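Local coordinates for protein cystathionine gamma-synthase (PDB 6LD7) that probably catalyses the pyridoxal-phosphate-dependent formation of cystathionine in methionine biosynthesis, at residues C[17-22]-C[72-77]; C[91-96]-C[220-225]; C[133-138]-C[168-173]; C[158-163]-C[364-369]. The protein carries 1 engineered substitution. All coordinates share one frame; numbering follows the deposited sequence.

Interaction 1: residues C[17-22]-C[72-77]; sequences ATAAVR and LAELEG
L75 fills the gap between two helical segments by setting its branched end against A19 and A20. Over residues 17-21 and 72-76 the axes run almost exactly antiparallel, at 176°, and their closest approach is 9.9 Å, an interval that L75 reaches across to the two alanines. The side-chain contacts of the packed part are apolar. The two L75 methyls divide the work: CD1 lies 4.2 Å from A19 CB, while CD2 comes within 4.3 Å of A20 CB. L256 of helix 246-256 touches both L75 and A20, so this side of the contact is closed by a third helix.

Along the other flank the contact is thinner and faces solvent. E74 stretches out along its whole length, with CG anti to its own nitrogen (chi1 -178°), and this carries the carboxylate across to A19, where OE2 stands 3.4 Å from A19 CB. No hydrogen bond joins the segments. On the faces of helix 16-21 and the turn after it that are turned from L75, T18 and R22 bind a second subunit, R22 through a salt bridge to E378 of that chain.

The chemistry thus implies a helix pair held by leucine-alanine packing, with the E74 carboxylate at the exposed margin, where solvent can probably reach it, its OE2 abutting the A19 methyl without a polar partner across the contact.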
loop_
_atom_site.group_PDB
_atom_site.type_symbol
_atom_site.label_atom_id
_atom_site.label_comp_id
_atom_site.label_asym_id
_atom_site.label_seq_id
_atom_site.Cartn_x
_atom_site.Cartn_y
_atom_site.Cartn_z
ATOM N N ALA C 17 0.225 6.130 26.527
ATOM C CA ALA C 17 0.654 4.864 25.896
ATOM C C ALA C 17 -0.627 4.094 25.544
ATOM O O ALA C 17 -0.785 3.664 24.419
ATOM C CB ALA C 17 1.534 4.046 26.813
ATOM N N THR C 18 -1.548 3.905 26.487
ATOM C CA THR C 18 -2.752 3.092 26.193
ATOM C C THR C 18 -3.532 3.676 24.996
ATOM O O THR C 18 -3.920 2.926 24.079
ATOM C CB THR C 18 -3.602 2.943 27.436
ATOM O OG1 THR C 18 -2.861 2.229 28.425
ATOM C CG2 THR C 18 -4.902 2.253 27.127
ATOM N N ALA C 19 -3.753 4.983 24.968
ATOM C CA ALA C 19 -4.557 5.674 23.909
ATOM C C ALA C 19 -3.915 5.520 22.524
ATOM O O ALA C 19 -4.616 5.184 21.577
ATOM C CB ALA C 19 -4.740 7.142 24.276
ATOM N N ALA C 20 -2.596 5.664 22.427
ATOM C CA ALA C 20 -1.866 5.535 21.148
ATOM C C ALA C 20 -1.915 4.063 20.668
ATOM O O ALA C 20 -2.232 3.746 19.507
ATOM C CB ALA C 20 -0.439 6.022 21.357
ATOM N N VAL C 21 -1.698 3.154 21.595
ATOM C CA VAL C 21 -1.628 1.715 21.270
ATOM C C VAL C 21 -2.990 1.289 20.807
ATOM O O VAL C 21 -3.009 0.517 19.866
ATOM C CB VAL C 21 -1.195 0.838 22.472
ATOM C CG1 VAL C 21 -1.467 -0.622 22.198
ATOM C CG2 VAL C 21 0.259 1.020 22.817
ATOM N N ARG C 22 -4.055 1.776 21.454
ATOM C CA ARG C 22 -5.464 1.361 21.136
ATOM C C ARG C 22 -6.161 2.372 20.197
ATOM O O ARG C 22 -7.337 2.137 19.928
ATOM C CB ARG C 22 -6.307 1.104 22.409
ATOM C CG ARG C 22 -5.697 -0.035 23.240
ATOM C CD ARG C 22 -6.475 -0.660 24.380
ATOM N NE ARG C 22 -7.623 -1.439 23.947
ATOM C CZ ARG C 22 -7.574 -2.673 23.467
ATOM N NH1 ARG C 22 -6.420 -3.335 23.352
ATOM N NH2 ARG C 22 -8.712 -3.248 23.101
ATOM N N LEU C 72 -4.056 12.044 17.564
ATOM C CA LEU C 72 -3.109 13.091 17.968
ATOM C C LEU C 72 -3.806 14.148 18.837
ATOM O O LEU C 72 -3.148 14.639 19.754
ATOM C CB LEU C 72 -2.452 13.702 16.751
ATOM C CG LEU C 72 -1.518 12.763 16.034
ATOM C CD1 LEU C 72 -0.918 13.470 14.897
ATOM C CD2 LEU C 72 -0.408 12.252 16.904
ATOM N N ALA C 73 -5.063 14.497 18.558
ATOM C CA ALA C 73 -5.806 15.453 19.390
ATOM C C ALA C 73 -5.856 14.912 20.837
ATOM O O ALA C 73 -5.623 15.687 21.757
ATOM C CB ALA C 73 -7.195 15.663 18.886
ATOM N N GLU C 74 -6.178 13.646 21.005
ATOM C CA GLU C 74 -6.255 12.970 22.323
ATOM C C GLU C 74 -4.884 12.970 23.023
ATOM O O GLU C 74 -4.832 13.285 24.184
ATOM C CB GLU C 74 -6.813 11.563 22.247
ATOM C CG GLU C 74 -6.910 10.943 23.663
ATOM C CD GLU C 74 -7.535 9.548 23.731
ATOM O OE1 GLU C 74 -7.933 9.021 22.657
ATOM O OE2 GLU C 74 -7.604 8.956 24.850
ATOM N N LEU C 75 -3.780 12.671 22.388
ATOM C CA LEU C 75 -2.441 12.705 23.024
ATOM C C LEU C 75 -2.073 14.138 23.377
ATOM O O LEU C 75 -1.399 14.302 24.362
ATOM C CB LEU C 75 -1.397 12.214 22.026
ATOM C CG LEU C 75 -0.987 10.751 22.037
ATOM C CD1 LEU C 75 -1.973 9.845 22.691
ATOM C CD2 LEU C 75 -0.550 10.275 20.649
ATOM N N GLU C 76 -2.389 15.150 22.565
ATOM C CA GLU C 76 -1.970 16.531 22.885
ATOM C C GLU C 76 -2.970 17.182 23.881
ATOM O O GLU C 76 -2.675 18.221 24.396
ATOM C CB GLU C 76 -1.765 17.347 21.622
ATOM C CG GLU C 76 -0.528 17.000 20.827
ATOM C CD GLU C 76 0.827 17.504 21.370
ATOM O OE1 GLU C 76 0.964 17.924 22.589
ATOM O OE2 GLU C 76 1.805 17.336 20.632
ATOM N N GLY C 77 -4.152 16.632 24.086
ATOM C CA GLY C 77 -5.225 17.214 24.914
ATOM C C GLY C 77 -5.969 18.274 24.156
ATOM O O GLY C 77 -6.335 19.269 24.759
#

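Interaction 2: residues C[91-96]-C[220-225]; sequences INLVLN and GAVVAR
V222 presents both of its methyl groups to L93 and V94, and these apolar touches make up the whole direct contact between residues 91-96 and 220-225. V222 CG1 is 3.9 Å from V94 CG2, and V222 CG2 sits 4.1 Å from L93 CD2. The same V222 CG2 is also 4.2 Å from V94 CG2, so the valine fork straddles the end of the V94 branch. In V222, CG1 is placed anti to the backbone nitrogen (chi1 -169°), which leaves CG2 beside that nitrogen and spreads the pair over two successive helix residues. L233 of helix 227-240 touches both L93 and V222 and extends the hydrophobic cluster.

Hydrogen bonds belong to each segment or its neighbours and do not cross the contact. Backbone bonds of V222 with V82 and of A221 with H205 tie strand 220-224 into the mixed sheet between strands 80-84 and 202-206. Within the helix, N92 O accepts twice: from N96 N at 3.1 Å and from N96 ND2 at 2.9 Å. The second donor lies 49° above the carbonyl plane, although its N-H points fairly straight at the oxygen, at 162°.

Charged side chains lie at the margins: R225, just past the strand, forms a salt bridge with D201, and K125 of a third subunit hydrogen-bonds to N96 O.

Since only aliphatic carbons meet here, the contact implies a helix laid on the sheet of the pyridoxal-phosphate domain by burial of methyl groups, with directional bonds left to the sheet and the helix themselves.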
loop_
_atom_site.group_PDB
_atom_site.type_symbol
_atom_site.label_atom_id
_atom_site.label_comp_id
_atom_site.label_asym_id
_atom_site.label_seq_id
_atom_site.Cartn_x
_atom_site.Cartn_y
_atom_site.Cartn_z
ATOM N N ILE C 91 2.593 24.075 9.091
ATOM C CA ILE C 91 3.015 25.471 9.335
ATOM C C ILE C 91 2.280 26.416 8.379
ATOM O O ILE C 91 1.642 27.381 8.845
ATOM C CB ILE C 91 4.544 25.602 9.265
ATOM C CG1 ILE C 91 5.117 24.780 10.414
ATOM C CG2 ILE C 91 4.939 27.074 9.385
ATOM C CD1 ILE C 91 6.569 24.550 10.312
ATOM N N ASN C 92 2.264 26.054 7.093
ATOM C CA ASN C 92 1.514 26.794 6.055
ATOM C C ASN C 92 0.043 26.950 6.473
ATOM O O ASN C 92 -0.511 28.098 6.413
ATOM C CB ASN C 92 1.711 26.078 4.716
ATOM C CG ASN C 92 1.025 26.790 3.561
ATOM O OD1 ASN C 92 0.867 27.956 3.703
ATOM N ND2 ASN C 92 0.971 26.220 2.364
ATOM N N LEU C 93 -0.610 25.849 6.869
ATOM C CA LEU C 93 -2.014 25.907 7.311
ATOM C C LEU C 93 -2.229 26.934 8.448
ATOM O O LEU C 93 -3.132 27.815 8.380
ATOM C CB LEU C 93 -2.369 24.496 7.738
ATOM C CG LEU C 93 -3.757 24.412 8.369
ATOM C CD1 LEU C 93 -4.827 24.913 7.431
ATOM C CD2 LEU C 93 -4.041 23.018 8.834
ATOM N N VAL C 94 -1.406 26.907 9.488
ATOM C CA VAL C 94 -1.566 27.862 10.611
ATOM C C VAL C 94 -1.393 29.303 10.124
ATOM O O VAL C 94 -2.175 30.107 10.536
ATOM C CB VAL C 94 -0.565 27.578 11.714
ATOM C CG1 VAL C 94 -0.629 28.659 12.769
ATOM C CG2 VAL C 94 -0.763 26.165 12.272
ATOM N N LEU C 95 -0.363 29.597 9.354
ATOM C CA LEU C 95 -0.139 30.952 8.802
ATOM C C LEU C 95 -1.383 31.466 8.084
ATOM O O LEU C 95 -1.715 32.639 8.287
ATOM C CB LEU C 95 1.041 30.976 7.850
ATOM C CG LEU C 95 2.379 30.554 8.458
ATOM C CD1 LEU C 95 3.435 30.540 7.328
ATOM C CD2 LEU C 95 2.793 31.474 9.583
ATOM N N ASN C 96 -2.030 30.630 7.278
ATOM C CA ASN C 96 -3.227 31.029 6.521
ATOM C C ASN C 96 -4.447 31.074 7.439
ATOM O O ASN C 96 -5.304 31.930 7.249
ATOM C CB ASN C 96 -3.491 30.048 5.386
ATOM C CG ASN C 96 -2.609 30.305 4.191
ATOM O OD1 ASN C 96 -2.950 31.139 3.345
ATOM N ND2 ASN C 96 -1.513 29.561 4.082
ATOM N N GLY C 220 2.272 16.032 8.339
ATOM C CA GLY C 220 2.131 16.989 9.418
ATOM C C GLY C 220 0.820 16.850 10.118
ATOM O O GLY C 220 -0.067 16.113 9.643
ATOM N N ALA C 221 0.695 17.578 11.216
ATOM C CA ALA C 221 -0.508 17.631 12.038
ATOM C C ALA C 221 -0.550 18.961 12.791
ATOM O O ALA C 221 0.510 19.510 13.154
ATOM C CB ALA C 221 -0.438 16.408 12.932
ATOM N N VAL C 222 -1.748 19.464 12.980
ATOM C CA VAL C 222 -2.017 20.593 13.838
ATOM C C VAL C 222 -3.159 20.194 14.732
ATOM O O VAL C 222 -4.194 19.708 14.243
ATOM C CB VAL C 222 -2.447 21.844 13.045
ATOM C CG1 VAL C 222 -2.440 23.030 13.963
ATOM C CG2 VAL C 222 -1.541 22.069 11.931
ATOM N N VAL C 223 -2.973 20.466 15.998
ATOM C CA VAL C 223 -3.978 20.249 17.026
ATOM C C VAL C 223 -4.265 21.610 17.668
ATOM O O VAL C 223 -3.355 22.314 18.111
ATOM C CB VAL C 223 -3.506 19.177 18.029
ATOM C CG1 VAL C 223 -4.491 19.060 19.166
ATOM C CG2 VAL C 223 -3.331 17.797 17.379
ATOM N N ALA C 224 -5.534 21.957 17.706
ATOM C CA ALA C 224 -6.032 23.162 18.369
ATOM C C ALA C 224 -6.617 22.805 19.725
ATOM O O ALA C 224 -7.335 21.798 19.818
ATOM C CB ALA C 224 -7.035 23.885 17.538
ATOM N N ARG C 225 -6.371 23.671 20.698
ATOM C CA ARG C 225 -6.971 23.543 22.045
ATOM C C ARG C 225 -8.470 23.740 21.881
ATOM O O ARG C 225 -9.201 22.978 22.423
ATOM C CB ARG C 225 -6.371 24.609 22.989
ATOM C CG ARG C 225 -6.669 24.456 24.483
ATOM C CD ARG C 225 -5.792 25.455 25.367
ATOM N NE ARG C 225 -6.622 26.710 25.435
ATOM C CZ ARG C 225 -6.355 27.996 25.049
ATOM N NH1 ARG C 225 -5.183 28.475 24.659
ATOM N NH2 ARG C 225 -7.328 28.874 25.155
#

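Interaction 3: residues C[133-138]-C[168-173]; sequences ADLTVP and RFVIEA. Engineered in segment 133-138: V137 (natural residue Asp).
The backbones of L135 and V170 approach to 7.2 Å between their CA atoms, where a type I beta turn from D134 to V137 meets the side of helix 167-176. Within the turn D134 also makes an Asx turn, and the whole connects strand 129-133, at an edge of this chain's seven-stranded sheet, to helix 138-145. V137, an engineered residue that replaces Asp, occupies the N-cap position of that helix.

The Asx turn rests on a 2.9 Å bond from T136 N to D134 OD1, which the nitrogen meets on the anti side, 27° out of the carboxylate plane. L135 and P138 are the residues of this loop that meet the helix. V170 CG2, beside its own backbone nitrogen, lies 3.9 Å from L135 O and 4.4 Å from L135 CB. I154 of strand 151-155 touches both L135 and V170, so this half is buried against the sheet.

The outer half is exposed. With CG anti to the nitrogen (chi1 169°), F169 extends its ring toward the start of helix 138-145, and its CZ reaches P138 obliquely, 4.0 Å from P138 CB and 4.1 Å from P138 CA.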
loop_
_atom_site.group_PDB
_atom_site.type_symbol
_atom_site.label_atom_id
_atom_site.label_comp_id
_atom_site.label_asym_id
_atom_site.label_seq_id
_atom_site.Cartn_x
_atom_site.Cartn_y
_atom_site.Cartn_z
ATOM N N ALA C 133 13.046 36.931 17.616
ATOM C CA ALA C 133 13.219 37.057 19.078
ATOM C C ALA C 133 13.945 35.827 19.570
ATOM O O ALA C 133 13.787 34.729 18.996
ATOM C CB ALA C 133 11.911 37.203 19.789
ATOM N N ASP C 134 14.743 36.015 20.593
ATOM C CA ASP C 134 15.303 34.897 21.387
ATOM C C ASP C 134 14.333 34.702 22.543
ATOM O O ASP C 134 14.358 35.503 23.510
ATOM C CB ASP C 134 16.752 35.174 21.793
ATOM C CG ASP C 134 17.364 33.993 22.537
ATOM O OD1 ASP C 134 16.556 33.102 23.080
ATOM O OD2 ASP C 134 18.613 33.974 22.584
ATOM N N LEU C 135 13.463 33.705 22.444
ATOM C CA LEU C 135 12.431 33.457 23.456
ATOM C C LEU C 135 13.027 32.985 24.796
ATOM O O LEU C 135 12.243 32.828 25.766
ATOM C CB LEU C 135 11.412 32.465 22.869
ATOM C CG LEU C 135 10.677 32.902 21.602
ATOM C CD1 LEU C 135 9.567 31.918 21.321
ATOM C CD2 LEU C 135 10.083 34.288 21.719
ATOM N N THR C 136 14.315 32.646 24.887
ATOM C CA THR C 136 14.972 32.340 26.190
ATOM C C THR C 136 15.504 33.637 26.832
ATOM O O THR C 136 16.028 33.565 27.866
ATOM C CB THR C 136 16.155 31.391 26.011
ATOM O OG1 THR C 136 17.208 32.017 25.240
ATOM C CG2 THR C 136 15.750 30.115 25.316
ATOM N N VAL C 137 15.406 34.796 26.183
ATOM C CA VAL C 137 15.848 36.104 26.737
ATOM C C VAL C 137 14.634 36.951 27.063
ATOM O O VAL C 137 13.940 37.461 26.191
ATOM C CB VAL C 137 16.795 36.850 25.783
ATOM C CG1 VAL C 137 17.222 38.191 26.380
ATOM C CG2 VAL C 137 17.967 35.991 25.410
ATOM N N PRO C 138 14.359 37.235 28.351
ATOM C CA PRO C 138 13.124 37.950 28.682
ATOM C C PRO C 138 12.969 39.267 27.927
ATOM O O PRO C 138 11.874 39.571 27.551
ATOM C CB PRO C 138 13.176 38.092 30.225
ATOM C CG PRO C 138 13.988 36.805 30.626
ATOM C CD PRO C 138 15.024 36.635 29.525
ATOM N N ARG C 168 5.510 27.961 29.914
ATOM C CA ARG C 168 4.562 28.703 30.799
ATOM C C ARG C 168 4.919 30.206 30.733
ATOM O O ARG C 168 4.031 31.035 30.619
ATOM C CB ARG C 168 4.619 28.226 32.282
ATOM C CG ARG C 168 3.366 28.667 33.030
ATOM C CD ARG C 168 3.248 28.204 34.456
ATOM N NE ARG C 168 2.835 26.827 34.623
ATOM C CZ ARG C 168 3.634 25.757 34.798
ATOM N NH1 ARG C 168 4.959 25.834 34.814
ATOM N NH2 ARG C 168 3.075 24.564 34.873
ATOM N N PHE C 169 6.189 30.549 30.843
ATOM C CA PHE C 169 6.638 31.970 30.800
ATOM C C PHE C 169 6.159 32.602 29.484
ATOM O O PHE C 169 5.479 33.705 29.457
ATOM C CB PHE C 169 8.172 32.046 30.967
ATOM C CG PHE C 169 8.757 33.408 30.676
ATOM C CD1 PHE C 169 8.425 34.500 31.460
ATOM C CD2 PHE C 169 9.698 33.578 29.671
ATOM C CE1 PHE C 169 8.929 35.770 31.158
ATOM C CE2 PHE C 169 10.218 34.828 29.381
ATOM C CZ PHE C 169 9.821 35.935 30.112
ATOM N N VAL C 170 6.507 31.958 28.354
ATOM C CA VAL C 170 6.232 32.614 27.039
ATOM C C VAL C 170 4.738 32.724 26.816
ATOM O O VAL C 170 4.267 33.828 26.414
ATOM C CB VAL C 170 6.939 31.922 25.875
ATOM C CG1 VAL C 170 6.532 32.514 24.532
ATOM C CG2 VAL C 170 8.417 32.047 26.077
ATOM N N ILE C 171 4.011 31.641 27.105
ATOM C CA ILE C 171 2.582 31.570 26.750
ATOM C C ILE C 171 1.802 32.565 27.622
ATOM O O ILE C 171 0.978 33.288 27.071
ATOM C CB ILE C 171 2.090 30.132 26.863
ATOM C CG1 ILE C 171 2.724 29.252 25.780
ATOM C CG2 ILE C 171 0.601 30.052 26.898
ATOM C CD1 ILE C 171 2.502 27.745 26.002
ATOM N N GLU C 172 2.046 32.634 28.923
ATOM C CA GLU C 172 1.337 33.633 29.778
ATOM C C GLU C 172 1.701 35.047 29.347
ATOM O O GLU C 172 0.802 35.858 29.292
ATOM C CB GLU C 172 1.737 33.540 31.259
ATOM C CG GLU C 172 1.256 32.241 31.904
ATOM C CD GLU C 172 -0.244 31.978 31.895
ATOM O OE1 GLU C 172 -1.064 32.943 31.662
ATOM O OE2 GLU C 172 -0.603 30.815 32.125
ATOM N N ALA C 173 2.952 35.362 29.005
ATOM C CA ALA C 173 3.261 36.758 28.539
ATOM C C ALA C 173 2.532 37.059 27.218
ATOM O O ALA C 173 1.973 38.160 27.031
ATOM C CB ALA C 173 4.751 36.966 28.417
#

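Interaction 4: residues C[158-163]-C[364-369]; sequences SNPLLR and AGISDG
L161 and P160, in the loop between strand 151-155 and helix 167-176, lean on residues 364-366 with two neighbouring side chains. L161 can be followed outward. Its CB lies over the centre of the R163 guanidinium, 4.1 Å above the plane, and so covers one face of that group within the loop. From CB the chain turns so that CG stands anti to the carbonyl carbon (chi1 -54°), sending the fork across to the other segment. There CD1 is 3.7 Å from A364 O and 4.0 Å from G365 O, and CD2 is likewise 4.0 Å from G365 O. The leucine methyls therefore rest on backbone carbonyl oxygens, in van der Waals contact.

Next to it, P160 follows a cis peptide bond and meets I366 through its ring. I366 CD1 sits 3.6 Å from P160 CG and 3.8 Å from P160 CD, with the two side chains crossing obliquely; this is the closest approach between the segments. No hydrogen bond spans them. L370 of strand 370-374 touches both P160 and L161, and P160 O is bonded to S312, so the loop is tied to the C-terminal five-stranded sheet. S158 OG, accepting from R163 N at 3.1 Å, braces the loop internally.

The 364-366 side owes its form to a Schellman motif: G365, with positive phi (77°), ends helix 358-363. The contact joins the two sheet-bearing parts of the chain, as at the junction of large and small domains in fold type I pyridoxal-phosphate enzymes.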
loop_
_atom_site.group_PDB
_atom_site.type_symbol
_atom_site.label_atom_id
_atom_site.label_comp_id
_atom_site.label_asym_id
_atom_site.label_seq_id
_atom_site.Cartn_x
_atom_site.Cartn_y
_atom_site.Cartn_z
ATOM N N SER C 158 15.206 23.420 20.602
ATOM C CA SER C 158 15.657 23.989 19.317
ATOM C C SER C 158 16.638 22.987 18.686
ATOM O O SER C 158 17.175 22.116 19.370
ATOM C CB SER C 158 16.259 25.407 19.553
ATOM O OG SER C 158 17.637 25.295 19.920
ATOM N N ASN C 159 16.912 23.147 17.422
ATOM C CA ASN C 159 17.769 22.252 16.643
ATOM C C ASN C 159 18.834 23.141 16.024
ATOM O O ASN C 159 18.454 24.154 15.493
ATOM C CB ASN C 159 16.956 21.531 15.575
ATOM C CG ASN C 159 17.931 21.060 14.507
ATOM O OD1 ASN C 159 18.217 21.785 13.553
ATOM N ND2 ASN C 159 18.707 20.057 14.801
ATOM N N PRO C 160 20.165 22.889 16.061
ATOM C CA PRO C 160 20.754 21.700 16.660
ATOM C C PRO C 160 21.309 21.854 18.097
ATOM O O PRO C 160 22.007 20.937 18.558
ATOM C CB PRO C 160 21.899 21.438 15.649
ATOM C CG PRO C 160 22.415 22.839 15.399
ATOM C CD PRO C 160 21.156 23.721 15.343
ATOM N N LEU C 161 21.106 23.001 18.748
ATOM C CA LEU C 161 21.743 23.257 20.078
ATOM C C LEU C 161 20.819 22.929 21.257
ATOM O O LEU C 161 21.275 23.112 22.353
ATOM C CB LEU C 161 22.255 24.683 20.182
ATOM C CG LEU C 161 23.197 25.126 19.062
ATOM C CD1 LEU C 161 23.615 26.568 19.298
ATOM C CD2 LEU C 161 24.403 24.241 18.961
ATOM N N LEU C 162 19.621 22.422 21.046
ATOM C CA LEU C 162 18.694 21.956 22.115
ATOM C C LEU C 162 18.507 23.036 23.183
ATOM O O LEU C 162 18.403 22.682 24.318
ATOM C CB LEU C 162 19.277 20.620 22.629
ATOM C CG LEU C 162 18.952 19.556 21.585
ATOM C CD1 LEU C 162 20.106 18.975 20.873
ATOM C CD2 LEU C 162 17.931 18.600 22.056
ATOM N N ARG C 163 18.288 24.274 22.780
ATOM C CA ARG C 163 17.831 25.374 23.683
ATOM C C ARG C 163 16.407 25.092 24.085
ATOM O O ARG C 163 15.574 24.645 23.244
ATOM C CB ARG C 163 17.926 26.775 23.041
ATOM C CG ARG C 163 19.274 27.112 22.396
ATOM C CD ARG C 163 20.281 27.547 23.440
ATOM N NE ARG C 163 21.127 26.486 23.867
ATOM C CZ ARG C 163 22.497 26.429 23.912
ATOM N NH1 ARG C 163 23.325 27.405 23.535
ATOM N NH2 ARG C 163 23.005 25.307 24.395
ATOM N N ALA C 364 25.252 31.989 14.722
ATOM C CA ALA C 364 24.233 31.093 15.297
ATOM C C ALA C 364 24.889 30.122 16.295
ATOM O O ALA C 364 24.180 29.281 16.847
ATOM C CB ALA C 364 23.519 30.383 14.183
ATOM N N GLY C 365 26.218 30.113 16.414
ATOM C CA GLY C 365 26.900 29.159 17.313
ATOM C C GLY C 365 26.984 27.754 16.737
ATOM O O GLY C 365 27.143 26.793 17.520
ATOM N N ILE C 366 27.056 27.654 15.414
ATOM C CA ILE C 366 27.266 26.376 14.689
ATOM C C ILE C 366 28.698 26.328 14.163
ATOM O O ILE C 366 28.988 26.859 13.096
ATOM C CB ILE C 366 26.333 26.230 13.478
ATOM C CG1 ILE C 366 24.905 26.697 13.721
ATOM C CG2 ILE C 366 26.405 24.817 12.909
ATOM C CD1 ILE C 366 24.180 25.926 14.663
ATOM N N SER C 367 29.470 25.505 14.787
ATOM C CA SER C 367 30.878 25.222 14.503
ATOM C C SER C 367 31.001 24.189 13.347
ATOM O O SER C 367 30.098 23.326 13.160
ATOM C CB SER C 367 31.367 24.693 15.824
ATOM O OG SER C 367 32.523 24.020 15.659
ATOM N N ASP C 368 32.146 24.189 12.679
ATOM C CA ASP C 368 32.562 23.164 11.697
ATOM C C ASP C 368 32.687 21.793 12.358
ATOM O O ASP C 368 32.588 20.761 11.653
ATOM C CB ASP C 368 33.838 23.633 10.988
ATOM C CG ASP C 368 33.568 24.772 9.988
ATOM O OD1 ASP C 368 32.387 25.202 9.787
ATOM O OD2 ASP C 368 34.540 25.254 9.450
ATOM N N GLY C 369 32.977 21.788 13.644
ATOM C CA GLY C 369 33.148 20.577 14.452
ATOM C C GLY C 369 31.803 20.010 14.958
ATOM O O GLY C 369 31.862 18.905 15.590
#

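How the interactions relate
Interactions 1 and 2 adjoin directly: L72 CD1 packs 3.6 Å from A221 CB and A73 CA 3.8 Å from V223 CG1, so strand 220-224 receives helix 87-98 through V222 and helix 63-76 through A221 and V223. Interaction 3 comes near interaction 2, with nearest atoms about 6 Å apart, at another part of the same seven-stranded sheet. Interaction 4 lies about 5 Å from interaction 3 at nearest atoms and leads toward the second sheet, its centre 32 Å from that of interaction 1, across the chain's centre. K209, the predicted pyridoxal-phosphate lysine, lies in the connection leading into strand 220-224; it is not modelled, so its distance from the contacts cannot be given.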